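Local coordinates for protein neuraminidase (Influenza A virus, PDB 4GDI) that forms a tetrameric, neuraminidase-like beta-propeller of glycosyl hydrolase family 34 whose putative active site has diverged, so that sialic acid removal is uncertain, at residues A[322-327]-A[336-341]; A[64-69]-A[346-351]; A[99-104]-A[114-119]; A[209-214]-A[225-230]. One frame throughout, in Å; residues are numbered along the deposited sequence.

Interaction 1 (A[322-327]-A[336-341]). With NO3 (nitrate ion), chain V.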
loop_
_atom_site.group_PDB
_atom_site.type_symbol
_atom_site.label_atom_id
_atom_site.label_comp_id
_atom_site.label_asym_id
_atom_site.label_seq_id
_atom_site.Cartn_x
_atom_site.Cartn_y
_atom_site.Cartn_z
ATOM N N GLY A 322 22.617 -7.092 16.902
ATOM C CA GLY A 322 21.904 -7.161 18.171
ATOM C C GLY A 322 20.686 -8.036 18.081
ATOM O O GLY A 322 20.328 -8.506 16.996
ATOM N N PHE A 323 20.040 -8.246 19.225
ATOM C CA PHE A 323 18.939 -9.188 19.313
ATOM C C PHE A 323 17.613 -8.623 18.852
ATOM O O PHE A 323 17.353 -7.426 18.977
ATOM C CB PHE A 323 18.721 -9.603 20.772
ATOM C CG PHE A 323 19.861 -10.355 21.375
ATOM C CD1 PHE A 323 20.183 -11.618 20.926
ATOM C CD2 PHE A 323 20.561 -9.818 22.452
ATOM C CE1 PHE A 323 21.215 -12.318 21.499
ATOM C CE2 PHE A 323 21.589 -10.510 23.029
ATOM C CZ PHE A 323 21.908 -11.771 22.559
ATOM N N PHE A 324 16.760 -9.505 18.346
ATOM C CA PHE A 324 15.314 -9.260 18.383
ATOM C C PHE A 324 14.589 -10.584 18.605
ATOM O O PHE A 324 15.147 -11.662 18.364
ATOM C CB PHE A 324 14.797 -8.562 17.123
ATOM C CG PHE A 324 14.747 -9.442 15.887
ATOM C CD1 PHE A 324 15.851 -9.572 15.062
ATOM C CD2 PHE A 324 13.567 -10.081 15.525
ATOM C CE1 PHE A 324 15.789 -10.349 13.901
ATOM C CE2 PHE A 324 13.492 -10.869 14.380
ATOM C CZ PHE A 324 14.603 -10.996 13.556
ATOM N N GLN A 325 13.364 -10.504 19.102
ATOM C CA GLN A 325 12.597 -11.715 19.384
ATOM C C GLN A 325 11.273 -11.708 18.634
ATOM O O GLN A 325 10.489 -10.764 18.756
ATOM C CB GLN A 325 12.327 -11.863 20.887
ATOM C CG GLN A 325 13.557 -12.162 21.722
ATOM C CD GLN A 325 13.230 -12.231 23.204
ATOM O OE1 GLN A 325 12.906 -11.215 23.829
ATOM N NE2 GLN A 325 13.279 -13.424 23.761
ATOM N N PRO A 326 11.025 -12.768 17.853
ATOM C CA PRO A 326 9.696 -12.956 17.264
ATOM C C PRO A 326 8.678 -13.038 18.391
ATOM O O PRO A 326 8.988 -13.611 19.430
ATOM C CB PRO A 326 9.800 -14.309 16.558
ATOM C CG PRO A 326 11.265 -14.578 16.409
ATOM C CD PRO A 326 11.939 -13.882 17.554
ATOM N N LYS A 327 7.496 -12.468 18.214
ATOM C CA LYS A 327 6.553 -12.415 19.313
ATOM C C LYS A 327 5.242 -13.128 19.032
ATOM O O LYS A 327 4.426 -13.291 19.936
ATOM C CB LYS A 327 6.291 -10.961 19.704
ATOM C CG LYS A 327 7.507 -10.313 20.362
ATOM C CD LYS A 327 7.202 -8.954 20.969
ATOM C CE LYS A 327 8.459 -8.403 21.644
ATOM N NZ LYS A 327 8.287 -6.994 22.038
ATOM N N ARG A 336 11.720 -18.269 20.427
ATOM C CA ARG A 336 12.817 -18.144 19.470
ATOM C C ARG A 336 13.657 -16.899 19.750
ATOM O O ARG A 336 13.183 -15.918 20.337
ATOM C CB ARG A 336 12.286 -18.110 18.030
ATOM C CG ARG A 336 11.750 -19.452 17.523
ATOM C CD ARG A 336 11.653 -19.466 15.999
ATOM N NE ARG A 336 10.733 -18.443 15.485
ATOM C CZ ARG A 336 10.900 -17.784 14.347
ATOM N NH1 ARG A 336 11.964 -18.026 13.575
ATOM N NH2 ARG A 336 10.009 -16.878 13.972
ATOM N N ILE A 337 14.901 -16.935 19.285
ATOM C CA ILE A 337 15.806 -15.792 19.416
ATOM C C ILE A 337 16.438 -15.527 18.055
ATOM O O ILE A 337 16.793 -16.464 17.319
ATOM C CB ILE A 337 16.898 -16.033 20.506
ATOM C CG1 ILE A 337 17.772 -14.788 20.696
ATOM C CG2 ILE A 337 17.766 -17.227 20.173
ATOM C CD1 ILE A 337 17.004 -13.572 21.173
ATOM N N CYS A 338 16.546 -14.252 17.701
ATOM C CA CYS A 338 17.109 -13.884 16.408
ATOM C C CYS A 338 18.091 -12.748 16.620
ATOM O O CYS A 338 18.134 -12.144 17.693
ATOM C CB CYS A 338 16.002 -13.423 15.444
ATOM S SG CYS A 338 14.639 -14.581 15.137
ATOM N N PHE A 339 18.893 -12.451 15.606
ATOM C CA PHE A 339 19.692 -11.246 15.680
ATOM C C PHE A 339 19.664 -10.529 14.350
ATOM O O PHE A 339 19.369 -11.128 13.311
ATOM C CB PHE A 339 21.130 -11.544 16.141
ATOM C CG PHE A 339 21.933 -12.399 15.181
ATOM C CD1 PHE A 339 22.670 -11.821 14.164
ATOM C CD2 PHE A 339 21.982 -13.777 15.333
ATOM C CE1 PHE A 339 23.416 -12.606 13.294
ATOM C CE2 PHE A 339 22.727 -14.570 14.469
ATOM C CZ PHE A 339 23.449 -13.978 13.450
ATOM N N TRP A 340 19.918 -9.225 14.391
ATOM C CA TRP A 340 20.069 -8.449 13.177
ATOM C C TRP A 340 21.556 -8.108 13.041
ATOM O O TRP A 340 22.291 -8.058 14.040
ATOM C CB TRP A 340 19.183 -7.189 13.196
ATOM C CG TRP A 340 19.292 -6.341 14.468
ATOM C CD1 TRP A 340 18.435 -6.342 15.530
ATOM C CD2 TRP A 340 20.314 -5.383 14.784
ATOM N NE1 TRP A 340 18.858 -5.455 16.486
ATOM C CE2 TRP A 340 20.012 -4.851 16.050
ATOM C CE3 TRP A 340 21.458 -4.924 14.116
ATOM C CZ2 TRP A 340 20.811 -3.887 16.666
ATOM C CZ3 TRP A 340 22.240 -3.977 14.727
ATOM C CH2 TRP A 340 21.919 -3.467 15.983
ATOM N N LEU A 341 21.988 -7.865 11.809
ATOM C CA LEU A 341 23.392 -7.611 11.521
ATOM C C LEU A 341 23.545 -6.689 10.311
ATOM O O LEU A 341 22.964 -6.945 9.261
ATOM C CB LEU A 341 24.097 -8.942 11.264
ATOM C CG LEU A 341 25.484 -8.902 10.619
ATOM C CD1 LEU A 341 26.489 -8.365 11.592
ATOM C CD2 LEU A 341 25.859 -10.302 10.169
HETATM N N NO3 V . 11.165 -15.966 10.693
HETATM O O1 NO3 V . 11.753 -15.583 11.901
HETATM O O2 NO3 V . 11.488 -15.318 9.490
HETATM O O3 NO3 V . 10.255 -17.013 10.661
HETATM O O HOH W 1 16.336 -5.069 18.110
#
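Phe324 (chi1 73°) and Trp340 (chi1 50°) each hold CG between the backbone N and the carbonyl carbon, which starts both rings back over the partner strand. Cys338 CB lies over one face of the Phe324 ring, 3.5 Å from its centroid and displaced toward the rim at CE1 and CZ. Cys338 SG stands obliquely to that ring and reaches 3.6 Å from Pro326 CG. The indole of Trp340 lies against the backbone of Gly322, whose N sits 3.4 Å above the centre of the Trp340 ring system; with no side chain on Gly322, the approach is close, and its CA makes a CH-pi contact with the five-membered ring.

Antiparallel pairing sets this register. Gly322/Trp340 and Phe324/Cys338 are hydrogen-bonded pairs around the non-hydrogen-bonded pair Phe323/Phe339, and Trp340 N to Gly322 O is 2.7 Å. On the Phe323 face, Phe323 CD1 meets Ile337 CD1 at 3.7 Å.

Pro326 CG lies over one face of the Arg336 guanidinium, toward its rim at NH2, while Arg336 NH1 and NH2 both donate to nitrate O1, each at 3.0 Å. That ion also binds Val133 N of the second subunit. The chemistry implies a buried strand pair in which a water joins Trp340 NE1 to Phe323 O, and Asp329, salt-bridged to Arg336 NE, would offset the arginine's charge together with a nitrate probably from the crystallisation liquor.

Interaction 2 (A[64-69]-A[346-351])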
loop_
_atom_site.group_PDB
_atom_site.type_symbol
_atom_site.label_atom_id
_atom_site.label_comp_id
_atom_site.label_asym_id
_atom_site.label_seq_id
_atom_site.Cartn_x
_atom_site.Cartn_y
_atom_site.Cartn_z
ATOM N N ALA A 64 19.465 9.597 -5.164
ATOM C CA ALA A 64 19.052 10.150 -6.450
ATOM C C ALA A 64 20.185 9.981 -7.468
ATOM O O ALA A 64 21.298 10.471 -7.257
ATOM C CB ALA A 64 18.689 11.616 -6.294
ATOM N N ASN A 65 19.910 9.261 -8.552
ATOM C CA ASN A 65 20.927 8.989 -9.570
ATOM C C ASN A 65 22.284 8.660 -8.958
ATOM O O ASN A 65 23.305 9.243 -9.339
ATOM C CB ASN A 65 21.088 10.193 -10.504
ATOM C CG ASN A 65 19.770 10.668 -11.071
ATOM O OD1 ASN A 65 19.129 9.963 -11.851
ATOM N ND2 ASN A 65 19.361 11.874 -10.687
ATOM N N GLN A 66 22.280 7.748 -7.990
ATOM C CA GLN A 66 23.508 7.238 -7.370
ATOM C C GLN A 66 24.150 8.181 -6.347
ATOM O O GLN A 66 25.057 7.774 -5.608
ATOM C CB GLN A 66 24.538 6.833 -8.432
ATOM C CG GLN A 66 24.013 5.801 -9.421
ATOM C CD GLN A 66 23.279 4.661 -8.724
ATOM O OE1 GLN A 66 23.769 4.089 -7.744
ATOM N NE2 GLN A 66 22.089 4.345 -9.213
ATOM N N HIS A 67 23.681 9.421 -6.282
ATOM C CA HIS A 67 24.175 10.346 -5.266
ATOM C C HIS A 67 23.079 10.685 -4.265
ATOM O O HIS A 67 21.970 10.166 -4.348
ATOM C CB HIS A 67 24.740 11.609 -5.925
ATOM C CG HIS A 67 25.792 11.316 -6.945
ATOM N ND1 HIS A 67 25.501 11.133 -8.282
ATOM C CD2 HIS A 67 27.128 11.130 -6.823
ATOM C CE1 HIS A 67 26.615 10.868 -8.940
ATOM N NE2 HIS A 67 27.617 10.859 -8.079
ATOM N N LEU A 68 23.398 11.537 -3.303
ATOM C CA LEU A 68 22.412 11.949 -2.325
ATOM C C LEU A 68 21.662 13.151 -2.857
ATOM O O LEU A 68 22.279 14.115 -3.299
ATOM C CB LEU A 68 23.090 12.305 -1.004
ATOM C CG LEU A 68 23.591 11.116 -0.186
ATOM C CD1 LEU A 68 25.009 11.362 0.263
ATOM C CD2 LEU A 68 22.692 10.880 1.008
ATOM N N LEU A 69 20.334 13.084 -2.835
ATOM C CA LEU A 69 19.518 14.265 -3.068
ATOM C C LEU A 69 19.998 15.338 -2.098
ATOM O O LEU A 69 20.259 15.040 -0.935
ATOM C CB LEU A 69 18.045 13.955 -2.819
ATOM C CG LEU A 69 17.043 14.965 -3.389
ATOM C CD1 LEU A 69 17.080 14.973 -4.922
ATOM C CD2 LEU A 69 15.628 14.669 -2.883
ATOM N N GLN A 346 29.739 -1.094 -0.587
ATOM C CA GLN A 346 30.350 0.092 -1.186
ATOM C C GLN A 346 29.493 0.581 -2.350
ATOM O O GLN A 346 29.046 -0.214 -3.173
ATOM C CB GLN A 346 31.767 -0.217 -1.674
ATOM C CG GLN A 346 32.530 1.016 -2.152
ATOM C CD GLN A 346 32.694 2.060 -1.060
ATOM O OE1 GLN A 346 32.956 1.726 0.097
ATOM N NE2 GLN A 346 32.530 3.332 -1.421
ATOM N N THR A 347 29.243 1.883 -2.419
ATOM C CA THR A 347 28.482 2.415 -3.545
ATOM C C THR A 347 29.359 3.338 -4.384
ATOM O O THR A 347 30.382 3.826 -3.923
ATOM C CB THR A 347 27.195 3.159 -3.100
ATOM O OG1 THR A 347 27.521 4.473 -2.630
ATOM C CG2 THR A 347 26.458 2.367 -1.986
ATOM N N VAL A 348 28.951 3.572 -5.623
ATOM C CA VAL A 348 29.768 4.362 -6.526
ATOM C C VAL A 348 29.607 5.852 -6.237
ATOM O O VAL A 348 30.566 6.609 -6.352
ATOM C CB VAL A 348 29.463 4.036 -8.004
ATOM C CG1 VAL A 348 28.024 4.381 -8.363
ATOM C CG2 VAL A 348 30.440 4.769 -8.917
ATOM N N GLY A 349 28.418 6.265 -5.797
ATOM C CA GLY A 349 28.111 7.685 -5.700
ATOM C C GLY A 349 27.745 8.277 -4.345
ATOM O O GLY A 349 27.526 9.486 -4.249
ATOM N N LEU A 350 27.660 7.464 -3.296
ATOM C CA LEU A 350 27.333 8.017 -1.978
ATOM C C LEU A 350 27.929 7.238 -0.808
ATOM O O LEU A 350 27.387 7.239 0.295
ATOM C CB LEU A 350 25.816 8.162 -1.819
ATOM C CG LEU A 350 24.984 6.971 -2.281
ATOM C CD1 LEU A 350 25.073 5.851 -1.261
ATOM C CD2 LEU A 350 23.544 7.402 -2.524
ATOM N N GLY A 351 29.051 6.579 -1.060
ATOM C CA GLY A 351 29.852 5.991 -0.005
ATOM C C GLY A 351 29.338 4.670 0.519
ATOM O O GLY A 351 28.601 3.959 -0.157
HETATM O O HOH W 2 25.915 4.894 -5.853
#
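A type I' beta turn, Ala64 to His67, forms the tip of the hairpin between strands 53-64 and 67-68, and its Gln66 and His67 meet Gly349 and Leu350 in the loop between strands 338-346 and 352-362. No direct hydrogen bond spans the two segments. Gln66 O instead receives a CA-H...O contact from Gly349, with Gly349 CA 3.1 Å from Gln66 O. Leu350 turns its branched end to the same carbonyl: with chi1 at 45°, CG lies between the backbone N and the carbonyl carbon, and Leu350 CG is 3.4 Å from Gln66 O. A water adds an indirect link by accepting from Gly349 N at 2.9 Å and lying within bonding range of both Gln66 O and Gln66 OE1; it has more acceptors in reach than protons to give. His67 brings CD2 to 3.1 Å from Gly349 O, and its ND1 makes a weak bond back to Asn65 O.

The second loop is braced from within. Thr347 OG1 accepts from Leu350 N at 3.1 Å, an ST motif, and Thr347 OG1 donates to Gly351 O at 2.7 Å. Further along, the Leu68 and Leu350 side chains cross at about a right angle, with Leu68 CD1 3.9 Å from Leu350 CB. Both leucines also pack on Leu40 of strand 39-42. Beside them, Gln66 NE2 binds Leu34 O, Val348 pairs through its backbone with Pro32, and Leu69 of the second subunit packs on Gln66, so this surface contact joins two propeller sheets next to a subunit boundary.

Interaction 3 (A[99-104]-A[114-119])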
loop_
_atom_site.group_PDB
_atom_site.type_symbol
_atom_site.label_atom_id
_atom_site.label_comp_id
_atom_site.label_asym_id
_atom_site.label_seq_id
_atom_site.Cartn_x
_atom_site.Cartn_y
_atom_site.Cartn_z
ATOM N N GLY A 99 14.534 12.149 16.038
ATOM C CA GLY A 99 15.419 11.491 16.988
ATOM C C GLY A 99 16.796 11.181 16.434
ATOM O O GLY A 99 16.936 10.916 15.235
ATOM N N ARG A 100 17.800 11.224 17.317
ATOM C CA ARG A 100 19.189 10.906 16.967
ATOM C C ARG A 100 19.541 9.478 17.395
ATOM O O ARG A 100 20.405 8.828 16.802
ATOM C CB ARG A 100 20.153 11.872 17.662
ATOM C CG ARG A 100 19.805 13.345 17.483
ATOM C CD ARG A 100 20.759 14.230 18.283
ATOM N NE ARG A 100 22.045 14.389 17.617
ATOM C CZ ARG A 100 22.345 15.387 16.790
ATOM N NH1 ARG A 100 21.456 16.337 16.520
ATOM N NH2 ARG A 100 23.549 15.438 16.233
ATOM N N SER A 101 18.891 9.016 18.461
ATOM C CA SER A 101 18.954 7.621 18.844
ATOM C C SER A 101 17.568 7.185 19.299
ATOM O O SER A 101 16.697 8.015 19.580
ATOM C CB SER A 101 19.991 7.386 19.940
ATOM O OG SER A 101 19.666 8.039 21.167
ATOM N N SER A 102 17.354 5.882 19.370
ATOM C CA SER A 102 16.009 5.392 19.661
ATOM C C SER A 102 15.946 3.990 20.237
ATOM O O SER A 102 16.928 3.257 20.277
ATOM C CB SER A 102 15.160 5.437 18.390
ATOM O OG SER A 102 15.416 4.310 17.578
ATOM N N SER A 103 14.753 3.638 20.691
ATOM C CA SER A 103 14.438 2.271 21.037
ATOM C C SER A 103 12.940 2.114 20.861
ATOM O O SER A 103 12.190 3.072 21.038
ATOM C CB SER A 103 14.828 1.976 22.480
ATOM O OG SER A 103 14.611 0.607 22.788
ATOM N N ALA A 104 12.502 0.918 20.506
ATOM C CA ALA A 104 11.092 0.669 20.318
ATOM C C ALA A 104 10.751 -0.764 20.693
ATOM O O ALA A 104 11.580 -1.663 20.618
ATOM C CB ALA A 104 10.693 0.939 18.857
ATOM N N LEU A 114 10.881 5.317 22.050
ATOM C CA LEU A 114 11.667 6.357 22.694
ATOM C C LEU A 114 12.660 6.959 21.704
ATOM O O LEU A 114 13.292 6.242 20.910
ATOM C CB LEU A 114 12.439 5.794 23.893
ATOM C CG LEU A 114 11.660 5.151 25.054
ATOM C CD1 LEU A 114 11.449 3.648 24.826
ATOM C CD2 LEU A 114 12.414 5.398 26.346
ATOM N N VAL A 115 12.800 8.273 21.749
ATOM C CA VAL A 115 13.809 8.963 20.940
ATOM C C VAL A 115 14.551 9.989 21.777
ATOM O O VAL A 115 13.992 10.569 22.722
ATOM C CB VAL A 115 13.202 9.703 19.730
ATOM C CG1 VAL A 115 12.711 8.724 18.664
ATOM C CG2 VAL A 115 12.087 10.620 20.178
ATOM N N ALA A 116 15.801 10.246 21.400
ATOM C CA ALA A 116 16.587 11.275 22.060
ATOM C C ALA A 116 16.854 12.402 21.077
ATOM O O ALA A 116 17.138 12.148 19.905
ATOM C CB ALA A 116 17.881 10.695 22.585
ATOM N N ASN A 117 16.707 13.643 21.544
ATOM C CA ASN A 117 16.980 14.825 20.722
ATOM C C ASN A 117 17.747 15.879 21.521
ATOM O O ASN A 117 17.762 15.854 22.754
ATOM C CB ASN A 117 15.684 15.456 20.209
ATOM C CG ASN A 117 15.027 14.643 19.105
ATOM O OD1 ASN A 117 15.397 14.735 17.933
ATOM N ND2 ASN A 117 14.042 13.850 19.482
ATOM N N GLY A 118 18.370 16.812 20.807
ATOM C CA GLY A 118 19.093 17.903 21.437
ATOM C C GLY A 118 20.535 17.521 21.700
ATOM O O GLY A 118 20.915 16.358 21.587
ATOM N N ARG A 119 21.348 18.508 22.045
ATOM C CA ARG A 119 22.775 18.281 22.184
ATOM C C ARG A 119 23.204 18.524 23.622
ATOM O O ARG A 119 22.717 19.444 24.283
ATOM C CB ARG A 119 23.556 19.189 21.224
ATOM C CG ARG A 119 23.102 19.091 19.763
ATOM C CD ARG A 119 23.721 20.203 18.911
ATOM N NE ARG A 119 22.818 20.692 17.865
ATOM C CZ ARG A 119 22.808 20.271 16.600
ATOM N NH1 ARG A 119 23.655 19.335 16.183
ATOM N NH2 ARG A 119 21.942 20.792 15.738
#
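Leu114 forms a hydrogen-bonded pair with Ser103: Leu114 N donates to Ser103 O at 2.8 Å in a straight bond (180° at the hydrogen), and its carbonyl receives Ser103 N. Val115, opposite Ser102 in the non-hydrogen-bonded position, places CB 4.0 Å from Gly99 CA, while its CG1 touches Ser102 CB. Ala116 N donates to Ser101 O at 3.0 Å, and Ala116 CB lies 3.5 Å from Ser101 OG. Ala116 O is taken by Arg100 N at 2.8 Å, and the buried Ser101 N has no hydrogen-bond partner in the model. With CG anti to the carbonyl carbon (chi1 -73°), Asn117 lays its amide against Gly99, OD1 3.4 Å from Gly99 CA, and ND2 binds Pro98 O. Gly118 O faces Arg100 CD. Arg119 is poorly ordered, so the approach of Arg100 NH1 over one face of its guanidinium, 3.7 Å from Arg119 NH1, is uncertain. Weak, long ion pairs lie nearby, Arg100 to Glu77 and Arg119 to the terminal carboxylate of Ser373 of the third subunit.

The hairpin of strands 101-106 and 111-117 begins a four-stranded antiparallel sheet: strand 111-117 continues to strand 124-129 through Val115/Met126 and Asn117/Phe124, while Ser102 OG bonds Tyr45 OH of strand 44-48.

Interaction 4 (A[209-214]-A[225-230])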
loop_
_atom_site.group_PDB
_atom_site.type_symbol
_atom_site.label_atom_id
_atom_site.label_comp_id
_atom_site.label_asym_id
_atom_site.label_seq_id
_atom_site.Cartn_x
_atom_site.Cartn_y
_atom_site.Cartn_z
ATOM N N ILE A 209 15.671 -10.163 32.055
ATOM C CA ILE A 209 16.085 -9.391 30.903
ATOM C C ILE A 209 17.603 -9.545 30.872
ATOM O O ILE A 209 18.266 -9.371 31.887
ATOM C CB ILE A 209 15.698 -7.898 31.013
ATOM C CG1 ILE A 209 14.179 -7.709 31.215
ATOM C CG2 ILE A 209 16.160 -7.127 29.750
ATOM C CD1 ILE A 209 13.690 -7.996 32.624
ATOM N N LYS A 210 18.141 -9.909 29.716
ATOM C CA LYS A 210 19.567 -10.066 29.562
ATOM C C LYS A 210 20.032 -9.193 28.414
ATOM O O LYS A 210 19.446 -9.242 27.329
ATOM C CB LYS A 210 19.876 -11.534 29.282
ATOM C CG LYS A 210 19.588 -12.416 30.492
ATOM C CD LYS A 210 19.846 -13.861 30.201
ATOM C CE LYS A 210 19.260 -14.755 31.287
ATOM N NZ LYS A 210 19.433 -16.170 30.878
ATOM N N CYS A 211 21.076 -8.395 28.652
ATOM C CA CYS A 211 21.554 -7.437 27.662
ATOM C C CYS A 211 23.069 -7.548 27.483
ATOM O O CYS A 211 23.803 -7.841 28.427
ATOM C CB CYS A 211 21.261 -6.007 28.112
ATOM S SG CYS A 211 19.571 -5.640 28.499
ATOM N N THR A 212 23.532 -7.297 26.273
ATOM C CA THR A 212 24.951 -7.199 26.022
ATOM C C THR A 212 25.267 -5.753 25.752
ATOM O O THR A 212 24.536 -5.083 25.021
ATOM C CB THR A 212 25.403 -8.001 24.815
ATOM O OG1 THR A 212 25.050 -9.369 24.994
ATOM C CG2 THR A 212 26.950 -7.895 24.666
ATOM N N GLY A 213 26.339 -5.278 26.371
ATOM C CA GLY A 213 26.812 -3.920 26.180
ATOM C C GLY A 213 28.023 -3.819 25.268
ATOM O O GLY A 213 28.577 -4.826 24.811
ATOM N N THR A 214 28.408 -2.583 24.979
ATOM C CA THR A 214 29.645 -2.296 24.264
ATOM C C THR A 214 30.422 -1.313 25.125
ATOM O O THR A 214 29.908 -0.255 25.485
ATOM C CB THR A 214 29.367 -1.701 22.897
ATOM O OG1 THR A 214 28.732 -2.678 22.068
ATOM C CG2 THR A 214 30.693 -1.233 22.204
ATOM N N LEU A 225 24.670 -7.646 31.153
ATOM C CA LEU A 225 23.759 -7.236 32.202
ATOM C C LEU A 225 22.626 -8.254 32.288
ATOM O O LEU A 225 22.093 -8.682 31.271
ATOM C CB LEU A 225 23.221 -5.839 31.903
ATOM C CG LEU A 225 22.066 -5.321 32.757
ATOM C CD1 LEU A 225 22.485 -5.021 34.187
ATOM C CD2 LEU A 225 21.463 -4.082 32.081
ATOM N N ARG A 226 22.289 -8.651 33.510
ATOM C CA ARG A 226 21.134 -9.501 33.763
ATOM C C ARG A 226 20.302 -8.784 34.793
ATOM O O ARG A 226 20.829 -8.374 35.830
ATOM C CB ARG A 226 21.565 -10.849 34.348
ATOM C CG ARG A 226 22.480 -11.663 33.439
ATOM C CD ARG A 226 23.350 -12.598 34.261
ATOM N NE ARG A 226 24.231 -13.401 33.420
ATOM C CZ ARG A 226 25.180 -14.198 33.891
ATOM N NH1 ARG A 226 25.397 -14.283 35.198
ATOM N NH2 ARG A 226 25.917 -14.910 33.053
ATOM N N PHE A 227 19.016 -8.613 34.525
ATOM C CA PHE A 227 18.156 -7.968 35.499
ATOM C C PHE A 227 16.738 -8.511 35.488
ATOM O O PHE A 227 16.340 -9.197 34.554
ATOM C CB PHE A 227 18.209 -6.437 35.355
ATOM C CG PHE A 227 17.539 -5.877 34.123
ATOM C CD1 PHE A 227 16.207 -5.490 34.156
ATOM C CD2 PHE A 227 18.266 -5.640 32.959
ATOM C CE1 PHE A 227 15.599 -4.929 33.046
ATOM C CE2 PHE A 227 17.663 -5.070 31.847
ATOM C CZ PHE A 227 16.329 -4.710 31.889
ATOM N N THR A 228 16.016 -8.253 36.574
ATOM C CA THR A 228 14.660 -8.748 36.757
ATOM C C THR A 228 13.629 -7.648 36.517
ATOM O O THR A 228 13.967 -6.456 36.390
ATOM C CB THR A 228 14.438 -9.281 38.180
ATOM O OG1 THR A 228 14.408 -8.186 39.110
ATOM C CG2 THR A 228 15.543 -10.273 38.596
ATOM N N LYS A 229 12.367 -8.056 36.471
ATOM C CA LYS A 229 11.251 -7.124 36.411
ATOM C C LYS A 229 11.259 -6.150 37.582
ATOM O O LYS A 229 10.654 -5.099 37.503
ATOM C CB LYS A 229 9.923 -7.886 36.431
ATOM C CG LYS A 229 9.387 -8.261 35.076
ATOM C CD LYS A 229 7.957 -8.778 35.199
ATOM C CE LYS A 229 6.937 -7.661 34.995
ATOM N NZ LYS A 229 5.583 -8.052 35.468
ATOM N N GLU A 230 11.918 -6.511 38.678
ATOM C CA GLU A 230 11.971 -5.651 39.863
ATOM C C GLU A 230 13.221 -4.757 39.894
ATOM O O GLU A 230 13.464 -4.050 40.873
ATOM C CB GLU A 230 11.923 -6.513 41.122
ATOM C CG GLU A 230 10.667 -7.388 41.203
ATOM C CD GLU A 230 9.357 -6.588 41.090
ATOM O OE1 GLU A 230 9.304 -5.388 41.493
ATOM O OE2 GLU A 230 8.378 -7.171 40.577
#
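Ile209 and Phe227 pack side chain on side chain across a hydrogen-bonded antiparallel pair. Phe227 has CG between its backbone N and carbonyl carbon (chi1 71°), the crowded position, which starts the side chain in over Ile209. Ile209 CB lies over one face of the ring, 3.5 Å from the centroid and offset toward the rim, a CH-pi contact. The two branches of the isoleucine part there: CG2, anti to its backbone N, presses on the far end of the ring, with Ile209 CG2 3.2 Å from Phe227 CZ, a tight approach. CD1, on the other branch, lies 3.6 Å from Phe227 CE1. Cys211 meets the same ring at its edge, with Cys211 SG 3.9 Å from Phe227 CE2, and its sulfur is tied by a disulfide to Cys202.

The Lys210 and Arg226 side chains occupy the other face, in the non-hydrogen-bonded pair. Both are extended and cross obliquely, with Lys210 CG 4.2 Å from Arg226 CG. Their like charges stay apart, Lys210 NZ being 6.1 Å from Arg226 NE; Lys210 NZ pairs with Glu274, and Arg226 with Asp273 through NE and Glu301 through NH1.

Backbone bonds run both ways between Ile209 and Phe227 and between Cys211 and Leu225, Ile209 N to Phe227 O being 2.8 Å. Strands 208-214 and 224-228 are the two central strands of a four-stranded antiparallel meander between 200-205 and 233-236, the characteristic blade of a sialidase-type beta-propeller.

Overall arrangement
Interactions 1, 3 and 4 are antiparallel strand pairs in three different sheets of the propeller, whereas interaction 2 joins turns of two sheets at its periphery. Interactions 1 and 4 touch directly: Phe323 CE2 lies 4.1 Å from Thr212 OG1, with the contact centres 15 Å apart. Interaction 3 stands near both without touching, its nearest atoms about 6 Å from interaction 1 and about 10 Å from interaction 4. Interactions 2 and 4, with centres 39 Å apart, lie on opposite sides of the chain's centre. Along the sequence, interaction 2 encloses the other three. In interaction 4, the Lys229 side chain is about 6 Å from that of Glu178, a residue of a calcium site known for this protein but without its ion in this chain.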